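Local coordinates for CrtC domain-containing protein (Fusarium vanettenii 77-13-4, PDB 7A0Q) that probably adds water to the isoflavonoid phytoalexin kievitone as a secreted fungal kievitone hydratase of the CrtC-like, calycin-related family, at residues Q51-G56 with P111-L116; S217-F222 with S234-S239; T282-W287 with V339-S344. All coordinates share one frame; numbering follows the deposited sequence.

Contact 1 (Q51-G56 with P111-L116); sequences QPNSVG and PNITTL. With NAG (2-acetamido-2-deoxy-beta-D-glucopyranose), chain D.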
loop_
_atom_site.group_PDB
_atom_site.type_symbol
_atom_site.label_atom_id
_atom_site.label_comp_id
_atom_site.label_asym_id
_atom_site.label_seq_id
_atom_site.Cartn_x
_atom_site.Cartn_y
_atom_site.Cartn_z
ATOM N N GLN A 51 -8.370 -12.922 5.489
ATOM C CA GLN A 51 -7.423 -12.246 6.360
ATOM C C GLN A 51 -6.503 -13.138 7.206
ATOM O O GLN A 51 -5.381 -12.713 7.494
ATOM C CB GLN A 51 -8.197 -11.316 7.298
ATOM C CG GLN A 51 -8.869 -10.133 6.588
ATOM C CD GLN A 51 -7.897 -8.994 6.394
ATOM O OE1 GLN A 51 -6.951 -9.110 5.620
ATOM N NE2 GLN A 51 -8.095 -7.896 7.122
ATOM N N PRO A 52 -6.910 -14.336 7.642
ATOM C CA PRO A 52 -6.078 -15.074 8.611
ATOM C C PRO A 52 -4.707 -15.486 8.085
ATOM O O PRO A 52 -4.471 -15.637 6.881
ATOM C CB PRO A 52 -6.924 -16.311 8.927
ATOM C CG PRO A 52 -8.315 -15.843 8.755
ATOM C CD PRO A 52 -8.253 -14.944 7.547
ATOM N N ASN A 53 -3.809 -15.729 9.048
ATOM C CA ASN A 53 -2.471 -16.248 8.770
ATOM C C ASN A 53 -2.498 -17.418 7.800
ATOM O O ASN A 53 -1.645 -17.512 6.915
ATOM C CB ASN A 53 -1.807 -16.736 10.061
ATOM C CG ASN A 53 -1.396 -15.623 10.989
ATOM O OD1 ASN A 53 -1.987 -14.550 10.994
ATOM N ND2 ASN A 53 -0.388 -15.895 11.820
ATOM N N SER A 54 -3.437 -18.352 7.999
ATOM C CA SER A 54 -3.439 -19.586 7.210
ATOM C C SER A 54 -3.518 -19.308 5.719
ATOM O O SER A 54 -3.128 -20.166 4.921
ATOM C CB SER A 54 -4.620 -20.480 7.581
ATOM O OG SER A 54 -5.844 -19.782 7.387
ATOM N N VAL A 55 -4.047 -18.144 5.327
ATOM C CA VAL A 55 -4.201 -17.856 3.902
ATOM C C VAL A 55 -2.856 -17.526 3.271
ATOM O O VAL A 55 -2.665 -17.731 2.062
ATOM C CB VAL A 55 -5.241 -16.732 3.720
ATOM C CG1 VAL A 55 -5.367 -16.290 2.254
ATOM C CG2 VAL A 55 -6.594 -17.193 4.242
ATOM N N GLY A 56 -1.903 -17.035 4.069
ATOM C CA GLY A 56 -0.563 -16.739 3.604
ATOM C C GLY A 56 -0.491 -15.388 2.917
ATOM O O GLY A 56 -1.471 -14.643 2.841
ATOM N N PRO A 111 2.944 -18.529 12.024
ATOM C CA PRO A 111 2.043 -19.526 12.614
ATOM C C PRO A 111 0.825 -19.762 11.731
ATOM O O PRO A 111 0.197 -18.818 11.240
ATOM C CB PRO A 111 1.658 -18.903 13.959
ATOM C CG PRO A 111 2.830 -18.016 14.296
ATOM C CD PRO A 111 3.303 -17.464 12.979
ATOM N N ASN A 112 0.501 -21.032 11.520
ATOM C CA ASN A 112 -0.641 -21.408 10.684
ATOM C C ASN A 112 -1.870 -21.476 11.583
ATOM O O ASN A 112 -2.193 -22.514 12.160
ATOM C CB ASN A 112 -0.379 -22.725 9.958
ATOM C CG ASN A 112 -1.571 -23.180 9.150
ATOM O OD1 ASN A 112 -2.474 -22.399 8.877
ATOM N ND2 ASN A 112 -1.586 -24.451 8.767
ATOM N N ILE A 113 -2.564 -20.341 11.709
ATOM C CA ILE A 113 -3.710 -20.204 12.595
ATOM C C ILE A 113 -4.860 -19.577 11.817
ATOM O O ILE A 113 -4.674 -19.008 10.738
ATOM C CB ILE A 113 -3.380 -19.361 13.844
ATOM C CG1 ILE A 113 -2.936 -17.950 13.438
ATOM C CG2 ILE A 113 -2.284 -20.031 14.676
ATOM C CD1 ILE A 113 -2.632 -17.035 14.631
ATOM N N THR A 114 -6.060 -19.693 12.384
ATOM C CA THR A 114 -7.285 -19.252 11.722
ATOM C C THR A 114 -7.637 -17.800 12.022
ATOM O O THR A 114 -8.728 -17.350 11.645
ATOM C CB THR A 114 -8.462 -20.155 12.116
ATOM O OG1 THR A 114 -8.738 -20.001 13.512
ATOM C CG2 THR A 114 -8.143 -21.603 11.817
ATOM N N THR A 115 -6.763 -17.076 12.711
ATOM C CA THR A 115 -6.921 -15.653 12.970
ATOM C C THR A 115 -5.770 -14.907 12.307
ATOM O O THR A 115 -4.834 -15.511 11.775
ATOM C CB THR A 115 -6.976 -15.363 14.483
ATOM O OG1 THR A 115 -5.831 -15.923 15.135
ATOM C CG2 THR A 115 -8.251 -15.943 15.106
ATOM N N LEU A 116 -5.861 -13.572 12.301
ATOM C CA LEU A 116 -4.806 -12.722 11.764
ATOM C C LEU A 116 -3.965 -12.218 12.933
ATOM O O LEU A 116 -4.437 -11.416 13.745
ATOM C CB LEU A 116 -5.388 -11.562 10.953
ATOM C CG LEU A 116 -4.376 -10.501 10.513
ATOM C CD1 LEU A 116 -3.168 -11.148 9.836
ATOM C CD2 LEU A 116 -5.055 -9.498 9.586
HETATM C C1 NAG D . -2.703 -24.971 8.019
HETATM C C2 NAG D . -2.281 -25.469 6.621
HETATM C C3 NAG D . -3.419 -26.233 5.934
HETATM C C4 NAG D . -4.031 -27.278 6.856
HETATM C C5 NAG D . -4.458 -26.609 8.150
HETATM C C6 NAG D . -5.093 -27.558 9.141
HETATM C C7 NAG D . -0.624 -24.168 5.347
HETATM C C8 NAG D . -0.395 -22.943 4.511
HETATM N N2 NAG D . -1.870 -24.344 5.796
HETATM O O3 NAG D . -2.906 -26.869 4.769
HETATM O O4 NAG D . -5.165 -27.877 6.240
HETATM O O5 NAG D . -3.293 -26.057 8.772
HETATM O O6 NAG D . -4.124 -28.213 9.949
HETATM O O7 NAG D . 0.278 -24.960 5.603
#
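Asn53 meets the 111-116 loop with both its side chain and its backbone. Its CG stands anti to the carbonyl carbon (chi1 -72°), and from there the amide lies alongside Ile113, the two side chains pointing the same way, with Asn53 ND2 3.7 Å from Ile113 CG1. The same ND2 donates to Pro111 O at 3.0 Å; the acceptor lies only 4° out of the amide plane, so the N-H is well aimed. At the other end of the amide, OD1 faces Leu116 and accepts from the backbone N of Asp117. With both ends of the amide bonded, its rotation is probably fixed.

Backbone donors complete the grip: Asn53 N reaches Thr115 O at 2.9 Å from above its carbonyl plane, and Ser54 N reaches Ile113 O at 3.1 Å, a more bent bond of 138°. Around them, the CB and CG of Pro52 lie against Thr114 O, CG at 3.3 Å, while Ser54 CB lies 3.2 Å from Asn112 OD1. Leu116 covers the Gln51 carbonyl, CD1 to Gln51 O measuring 3.6 Å; that oxygen also accepts from Trp59 NE1.

Asn112, at the centre of an inverse gamma turn, is covalently linked through ND2 to C1 of an N-acetylglucosamine, while its OD1 is the atom beside Ser54. The carbonyls of Pro111, Ile113 and Thr115 are thus all taken up by two consecutive residues of a short 3-10 turn. The chemistry implies a loop held to 51-56 by three hydrogen bonds to its main-chain oxygens, from residues before and after the glycosylated asparagine in sequence.

Contact 2 (S217-F222 with S234-S239); sequences SNWTWF and SAWIFS. With NAG (2-acetamido-2-deoxy-beta-D-glucopyranose), chain C.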
loop_
_atom_site.group_PDB
_atom_site.type_symbol
_atom_site.label_atom_id
_atom_site.label_comp_id
_atom_site.label_asym_id
_atom_site.label_seq_id
_atom_site.Cartn_x
_atom_site.Cartn_y
_atom_site.Cartn_z
ATOM N N SER A 217 9.589 -10.052 -12.092
ATOM C CA SER A 217 10.948 -9.670 -11.719
ATOM C C SER A 217 10.968 -8.356 -10.949
ATOM O O SER A 217 11.781 -8.175 -10.036
ATOM C CB SER A 217 11.828 -9.565 -12.970
ATOM O OG SER A 217 11.371 -8.521 -13.820
ATOM N N ASN A 218 10.089 -7.425 -11.310
ATOM C CA ASN A 218 10.019 -6.128 -10.654
ATOM C C ASN A 218 8.737 -5.449 -11.100
ATOM O O ASN A 218 8.165 -5.790 -12.140
ATOM C CB ASN A 218 11.247 -5.247 -10.949
ATOM C CG ASN A 218 11.413 -4.852 -12.425
ATOM O OD1 ASN A 218 11.647 -5.692 -13.300
ATOM N ND2 ASN A 218 11.318 -3.553 -12.689
ATOM N N TRP A 219 8.283 -4.494 -10.296
ATOM C CA TRP A 219 7.057 -3.786 -10.628
ATOM C C TRP A 219 7.079 -2.393 -10.028
ATOM O O TRP A 219 7.890 -2.075 -9.153
ATOM C CB TRP A 219 5.809 -4.542 -10.135
ATOM C CG TRP A 219 5.729 -4.752 -8.631
ATOM C CD1 TRP A 219 5.286 -3.857 -7.694
ATOM C CD2 TRP A 219 6.064 -5.948 -7.917
ATOM N NE1 TRP A 219 5.341 -4.422 -6.440
ATOM C CE2 TRP A 219 5.809 -5.703 -6.548
ATOM C CE3 TRP A 219 6.566 -7.197 -8.298
ATOM C CZ2 TRP A 219 6.033 -6.664 -5.565
ATOM C CZ3 TRP A 219 6.789 -8.153 -7.318
ATOM C CH2 TRP A 219 6.524 -7.877 -5.966
ATOM N N THR A 220 6.156 -1.569 -10.507
ATOM C CA THR A 220 5.753 -0.351 -9.820
ATOM C C THR A 220 4.262 -0.451 -9.544
ATOM O O THR A 220 3.490 -0.846 -10.430
ATOM C CB THR A 220 6.064 0.898 -10.651
ATOM O OG1 THR A 220 7.476 0.956 -10.901
ATOM C CG2 THR A 220 5.637 2.169 -9.907
ATOM N N TRP A 221 3.869 -0.094 -8.316
ATOM C CA TRP A 221 2.468 -0.026 -7.914
ATOM C C TRP A 221 2.163 1.381 -7.424
ATOM O O TRP A 221 2.920 1.944 -6.622
ATOM C CB TRP A 221 2.162 -1.048 -6.812
ATOM C CG TRP A 221 0.742 -1.035 -6.278
ATOM C CD1 TRP A 221 -0.390 -1.414 -6.952
ATOM C CD2 TRP A 221 0.318 -0.658 -4.957
ATOM N NE1 TRP A 221 -1.499 -1.286 -6.129
ATOM C CE2 TRP A 221 -1.089 -0.826 -4.906
ATOM C CE3 TRP A 221 0.988 -0.201 -3.817
ATOM C CZ2 TRP A 221 -1.835 -0.551 -3.756
ATOM C CZ3 TRP A 221 0.244 0.072 -2.662
ATOM C CH2 TRP A 221 -1.157 -0.096 -2.650
ATOM N N PHE A 222 1.046 1.931 -7.881
ATOM C CA PHE A 222 0.557 3.222 -7.420
ATOM C C PHE A 222 -0.744 3.060 -6.646
ATOM O O PHE A 222 -1.658 2.340 -7.073
ATOM C CB PHE A 222 0.304 4.181 -8.581
ATOM C CG PHE A 222 1.544 4.648 -9.267
ATOM C CD1 PHE A 222 2.252 5.739 -8.774
ATOM C CD2 PHE A 222 2.000 4.012 -10.414
ATOM C CE1 PHE A 222 3.407 6.184 -9.409
ATOM C CE2 PHE A 222 3.151 4.458 -11.063
ATOM C CZ PHE A 222 3.851 5.539 -10.566
ATOM N N SER A 234 -5.713 1.823 -7.752
ATOM C CA SER A 234 -4.684 0.828 -7.456
ATOM C C SER A 234 -4.140 0.350 -8.797
ATOM O O SER A 234 -4.845 -0.330 -9.541
ATOM C CB SER A 234 -5.279 -0.326 -6.643
ATOM O OG SER A 234 -4.366 -1.385 -6.443
ATOM N N ALA A 235 -2.909 0.748 -9.135
ATOM C CA ALA A 235 -2.394 0.586 -10.492
ATOM C C ALA A 235 -1.108 -0.222 -10.482
ATOM O O ALA A 235 -0.191 0.072 -9.710
ATOM C CB ALA A 235 -2.138 1.952 -11.145
ATOM N N TRP A 236 -1.018 -1.196 -11.389
ATOM C CA TRP A 236 0.133 -2.091 -11.475
ATOM C C TRP A 236 0.807 -1.979 -12.837
ATOM O O TRP A 236 0.136 -1.993 -13.875
ATOM C CB TRP A 236 -0.281 -3.552 -11.283
ATOM C CG TRP A 236 -0.651 -3.949 -9.876
ATOM C CD1 TRP A 236 -1.896 -3.937 -9.327
ATOM C CD2 TRP A 236 0.231 -4.476 -8.884
ATOM N NE1 TRP A 236 -1.843 -4.402 -8.020
ATOM C CE2 TRP A 236 -0.544 -4.740 -7.729
ATOM C CE3 TRP A 236 1.610 -4.732 -8.849
ATOM C CZ2 TRP A 236 0.014 -5.266 -6.564
ATOM C CZ3 TRP A 236 2.158 -5.259 -7.696
ATOM C CH2 TRP A 236 1.363 -5.518 -6.565
ATOM N N ILE A 237 2.142 -1.955 -12.832
ATOM C CA ILE A 237 2.935 -1.995 -14.067
ATOM C C ILE A 237 4.057 -3.010 -13.876
ATOM O O ILE A 237 4.838 -2.901 -12.926
ATOM C CB ILE A 237 3.516 -0.618 -14.430
ATOM C CG1 ILE A 237 2.424 0.453 -14.435
ATOM C CG2 ILE A 237 4.206 -0.683 -15.791
ATOM C CD1 ILE A 237 2.329 1.205 -13.117
ATOM N N PHE A 238 4.141 -3.991 -14.776
ATOM C CA PHE A 238 5.230 -4.970 -14.747
ATOM C C PHE A 238 5.161 -5.802 -16.017
ATOM O O PHE A 238 4.132 -5.851 -16.690
ATOM C CB PHE A 238 5.185 -5.885 -13.508
ATOM C CG PHE A 238 3.872 -6.615 -13.327
ATOM C CD1 PHE A 238 3.632 -7.814 -13.983
ATOM C CD2 PHE A 238 2.885 -6.104 -12.484
ATOM C CE1 PHE A 238 2.437 -8.498 -13.826
ATOM C CE2 PHE A 238 1.671 -6.781 -12.321
ATOM C CZ PHE A 238 1.448 -7.981 -12.987
ATOM N N SER A 239 6.266 -6.472 -16.325
ATOM C CA SER A 239 6.311 -7.343 -17.494
ATOM C C SER A 239 5.882 -8.757 -17.138
ATOM O O SER A 239 6.176 -9.257 -16.045
ATOM C CB SER A 239 7.721 -7.376 -18.078
ATOM O OG SER A 239 8.138 -6.085 -18.470
HETATM C C1 NAG C . 11.569 -3.075 -14.021
HETATM C C2 NAG C . 10.979 -1.716 -14.353
HETATM C C3 NAG C . 11.548 -1.202 -15.678
HETATM C C4 NAG C . 13.071 -1.259 -15.705
HETATM C C5 NAG C . 13.595 -2.612 -15.245
HETATM C C6 NAG C . 15.086 -2.598 -15.004
HETATM C C7 NAG C . 8.709 -1.096 -13.639
HETATM C C8 NAG C . 7.249 -1.242 -13.927
HETATM N N2 NAG C . 9.529 -1.776 -14.442
HETATM O O3 NAG C . 11.108 0.139 -15.866
HETATM O O4 NAG C . 13.500 -1.093 -17.053
HETATM O O5 NAG C . 12.996 -2.983 -13.994
HETATM O O6 NAG C . 15.428 -1.617 -14.034
HETATM O O7 NAG C . 9.125 -0.413 -12.708
HETATM O O HOH W 1 8.724 -9.569 -14.811
HETATM O O HOH W 2 8.728 -6.202 -14.841
#
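Trp236 touches both Trp219 and Trp221, each in a different way. Toward Trp219 it presents an edge: CZ3 sits over one face of that indole, 3.4 Å from Trp219 CD1, with the planes at 59°, an edge-to-face pair. Over one face of Trp236, toward its rim, stands Trp221 CD1, 3.4 Å from Trp236 CE2; the planes make 41°, so the pair is neither stacked nor edge-to-face. Trp221 CG is anti to the backbone N (chi1 178°), on the carbonyl-carbon side of its residue, and Trp221 CB adds a CH-pi contact over the Trp236 six-membered ring. At the rim of the Trp221 ring, and close to its plane, NE1 donates to Ser234 OG at 2.9 Å, which probably fixes the indole's turn; this hydroxyl is also bonded to Asn160 OD1. On the other face of the sheet, Ile237 CD1 meets the Phe222 ring edge, 3.9 Å from CD2.

The backbones are antiparallel. Thr220 and Ile237 form a hydrogen-bonded pair, as do Phe222 and Ala235, with Trp221 and Trp236 the non-hydrogen-bonded pair between. Near the strand ends a water joins Asn218 O to Ser239 N, and the sugar attached to Asn218 receives a 2.8 Å bond from Thr220 OG1 to its O7.

This is the hairpin of strands 218-225 and 232-240, flanked by strands 331-343 and 245-253. Inside the barrel, Ala235 and Ile237 touch Leu264, Ile237 also Phe266, and Phe222 meets Val339 and Trp287, whereas the tryptophans face strands 58-66, 158-168 and 171-189, which supply Trp60, Phe168 and Glu175.

Contact 3 (T282-W287 with V339-S344); sequences TYPLDW and VEIVYS. With NAG (2-acetamido-2-deoxy-beta-D-glucopyranose), chain C; IMD (imidazole), chain F.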
loop_
_atom_site.group_PDB
_atom_site.type_symbol
_atom_site.label_atom_id
_atom_site.label_comp_id
_atom_site.label_asym_id
_atom_site.label_seq_id
_atom_site.Cartn_x
_atom_site.Cartn_y
_atom_site.Cartn_z
ATOM N N THR A 282 18.757 2.199 -9.354
ATOM C CA THR A 282 18.468 3.627 -9.297
ATOM C C THR A 282 16.968 3.825 -9.468
ATOM O O THR A 282 16.410 3.471 -10.514
ATOM C CB THR A 282 19.212 4.382 -10.396
ATOM O OG1 THR A 282 20.596 4.021 -10.369
ATOM C CG2 THR A 282 19.067 5.880 -10.211
ATOM N N TYR A 283 16.322 4.405 -8.456
ATOM C CA TYR A 283 14.882 4.621 -8.568
ATOM C C TYR A 283 14.585 5.951 -9.259
ATOM O O TYR A 283 15.204 6.965 -8.937
ATOM C CB TYR A 283 14.224 4.634 -7.191
ATOM C CG TYR A 283 14.454 3.397 -6.358
ATOM C CD1 TYR A 283 13.878 2.179 -6.705
ATOM C CD2 TYR A 283 15.237 3.449 -5.210
ATOM C CE1 TYR A 283 14.085 1.049 -5.933
ATOM C CE2 TYR A 283 15.451 2.322 -4.440
ATOM C CZ TYR A 283 14.867 1.129 -4.797
ATOM O OH TYR A 283 15.085 0.017 -4.022
ATOM N N PRO A 284 13.630 5.981 -10.188
ATOM C CA PRO A 284 13.096 7.264 -10.648
ATOM C C PRO A 284 12.241 7.893 -9.558
ATOM O O PRO A 284 11.716 7.209 -8.675
ATOM C CB PRO A 284 12.250 6.877 -11.862
ATOM C CG PRO A 284 11.765 5.489 -11.522
ATOM C CD PRO A 284 12.870 4.836 -10.729
ATOM N N LEU A 285 12.095 9.220 -9.625
ATOM C CA LEU A 285 11.364 9.961 -8.600
ATOM C C LEU A 285 10.204 10.781 -9.156
ATOM O O LEU A 285 9.571 11.522 -8.404
ATOM C CB LEU A 285 12.310 10.872 -7.811
ATOM C CG LEU A 285 13.303 10.172 -6.887
ATOM C CD1 LEU A 285 14.052 11.203 -6.063
ATOM C CD2 LEU A 285 12.595 9.176 -5.956
ATOM N N ASP A 286 9.907 10.668 -10.449
ATOM C CA ASP A 286 8.732 11.291 -11.042
ATOM C C ASP A 286 8.185 10.344 -12.095
ATOM O O ASP A 286 8.908 9.494 -12.612
ATOM C CB ASP A 286 9.053 12.661 -11.672
ATOM C CG ASP A 286 9.599 13.651 -10.656
ATOM O OD1 ASP A 286 8.799 14.371 -10.025
ATOM O OD2 ASP A 286 10.832 13.692 -10.473
ATOM N N TRP A 287 6.893 10.484 -12.391
ATOM C CA TRP A 287 6.216 9.577 -13.312
ATOM C C TRP A 287 5.120 10.322 -14.056
ATOM O O TRP A 287 4.592 11.336 -13.588
ATOM C CB TRP A 287 5.589 8.361 -12.585
ATOM C CG TRP A 287 6.558 7.551 -11.791
ATOM C CD1 TRP A 287 7.190 6.407 -12.182
ATOM C CD2 TRP A 287 7.012 7.826 -10.465
ATOM N NE1 TRP A 287 8.021 5.962 -11.184
ATOM C CE2 TRP A 287 7.929 6.816 -10.117
ATOM C CE3 TRP A 287 6.730 8.832 -9.536
ATOM C CZ2 TRP A 287 8.576 6.787 -8.880
ATOM C CZ3 TRP A 287 7.369 8.799 -8.309
ATOM C CH2 TRP A 287 8.282 7.780 -7.993
ATOM N N VAL A 339 3.779 5.379 -4.013
ATOM C CA VAL A 339 4.379 4.561 -5.058
ATOM C C VAL A 339 5.210 3.475 -4.394
ATOM O O VAL A 339 5.957 3.740 -3.439
ATOM C CB VAL A 339 5.227 5.390 -6.041
ATOM C CG1 VAL A 339 6.403 6.047 -5.339
ATOM C CG2 VAL A 339 5.696 4.492 -7.172
ATOM N N GLU A 340 5.040 2.244 -4.862
ATOM C CA GLU A 340 5.883 1.128 -4.465
ATOM C C GLU A 340 6.718 0.692 -5.658
ATOM O O GLU A 340 6.179 0.484 -6.751
ATOM C CB GLU A 340 5.037 -0.037 -3.953
ATOM C CG GLU A 340 5.824 -1.307 -3.756
ATOM C CD GLU A 340 4.967 -2.414 -3.210
ATOM O OE1 GLU A 340 4.836 -2.493 -1.971
ATOM O OE2 GLU A 340 4.402 -3.191 -4.004
ATOM N N ILE A 341 8.029 0.577 -5.455
ATOM C CA ILE A 341 8.937 0.054 -6.471
ATOM C C ILE A 341 9.650 -1.136 -5.865
ATOM O O ILE A 341 10.371 -0.994 -4.868
ATOM C CB ILE A 341 9.951 1.099 -6.954
ATOM C CG1 ILE A 341 9.246 2.395 -7.356
ATOM C CG2 ILE A 341 10.727 0.542 -8.133
ATOM C CD1 ILE A 341 10.206 3.508 -7.764
ATOM N N VAL A 342 9.441 -2.310 -6.452
ATOM C CA VAL A 342 9.948 -3.560 -5.904
ATOM C C VAL A 342 10.666 -4.326 -7.002
ATOM O O VAL A 342 10.169 -4.414 -8.128
ATOM C CB VAL A 342 8.821 -4.431 -5.304
ATOM C CG1 VAL A 342 9.323 -5.859 -5.030
ATOM C CG2 VAL A 342 8.279 -3.794 -4.028
ATOM N N TYR A 343 11.834 -4.866 -6.664
ATOM C CA TYR A 343 12.522 -5.887 -7.441
ATOM C C TYR A 343 12.471 -7.187 -6.649
ATOM O O TYR A 343 12.939 -7.237 -5.503
ATOM C CB TYR A 343 13.973 -5.474 -7.715
ATOM C CG TYR A 343 14.070 -4.357 -8.719
ATOM C CD1 TYR A 343 13.767 -3.042 -8.371
ATOM C CD2 TYR A 343 14.444 -4.617 -10.031
ATOM C CE1 TYR A 343 13.829 -2.016 -9.309
ATOM C CE2 TYR A 343 14.504 -3.606 -10.968
ATOM C CZ TYR A 343 14.215 -2.313 -10.610
ATOM O OH TYR A 343 14.289 -1.326 -11.563
ATOM N N SER A 344 11.884 -8.228 -7.237
ATOM C CA SER A 344 11.966 -9.536 -6.603
ATOM C C SER A 344 13.302 -10.196 -6.883
ATOM O O SER A 344 13.675 -11.140 -6.182
ATOM C CB SER A 344 10.819 -10.442 -7.061
ATOM O OG SER A 344 10.956 -10.787 -8.430
HETATM C C1 NAG C . 11.569 -3.075 -14.021
HETATM C C2 NAG C . 10.979 -1.716 -14.353
HETATM C C3 NAG C . 11.548 -1.202 -15.678
HETATM C C4 NAG C . 13.071 -1.259 -15.705
HETATM C C5 NAG C . 13.595 -2.612 -15.245
HETATM C C6 NAG C . 15.086 -2.598 -15.004
HETATM C C7 NAG C . 8.709 -1.096 -13.639
HETATM C C8 NAG C . 7.249 -1.242 -13.927
HETATM N N2 NAG C . 9.529 -1.776 -14.442
HETATM O O3 NAG C . 11.108 0.139 -15.866
HETATM O O4 NAG C . 13.500 -1.093 -17.053
HETATM O O5 NAG C . 12.996 -2.983 -13.994
HETATM O O6 NAG C . 15.428 -1.617 -14.034
HETATM O O7 NAG C . 9.125 -0.413 -12.708
HETATM N N1 IMD F . 2.014 -3.469 -2.961
HETATM C C2 IMD F . 0.748 -3.666 -3.397
HETATM N N3 IMD F . -0.090 -3.499 -2.342
HETATM C C4 IMD F . 0.642 -3.193 -1.258
HETATM C C5 IMD F . 1.968 -3.171 -1.645
#
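Ile341 packs between Tyr283 and Trp287, using a different branch for each closest touch. Its CG2 meets the edge of the Tyr283 ring, 3.8 Å from CD1, as the two side chains slide past each other in opposite directions. The other branch is stretched out, CD1 anti to CA (chi2 176°), which carries this methyl to the edge of the Trp287 indole, 3.8 Å from CZ2. The same CD1 lies 4.2 Å from Pro284 CD and near Pro284 O, a buried carbonyl with no polar partner in the model.

Val339 meets Trp287 tip to tip. Its CG1 sits between the backbone N and the carbonyl carbon (chi1 63°) and touches Trp287 CH2 at 3.7 Å, while CG2 stands over one face of the indole, toward its rim. Beyond the contact, Phe222 makes an edge-to-face pair with Trp287, and the Tyr283 hydroxyl is bonded to Glu307 OE2.

The polar groups of 339-344 work elsewhere. Tyr343 OH is 2.7 Å from O6 of the N-acetylglucosamine on Asn218, a hydrogen bond in which either could donate. Glu340 points to the opposite side of its strand, where OE2 accepts from imidazole N1 at 2.6 Å and also from Trp219 NE1; the imidazole, probably from the crystallisation liquor, is held by Asp206 as well.

The strand axes are 9.4 Å apart and run at 164°, too far for backbone pairing, and the strands are not neighbours in their sheet. The contact is therefore made by side chains meeting across the inside of a closed, eight-stranded antiparallel barrel, the arrangement characteristic of the lipocalin-like, calycin fold.

From the N terminus the chain first reaches contact 1, where the loop before strand 58-66 is joined to the loop leading into strand 117-120; the intervening residues are mostly strand. The three contacts follow in series, none nested or crossed. Contact 2 closes a hairpin with 11 residues between its segments, opening the eight-stranded barrel. Contact 3 spans 51 residues and joins the barrel's fifth strand to its last. Since strand 331-343 lies beside 218-225, contacts 2 and 3 touch, Trp221 O to Glu340 N at 2.8 Å, and share one glycan. Contact 1 stands apart, its centre about 26 Å from that of contact 2.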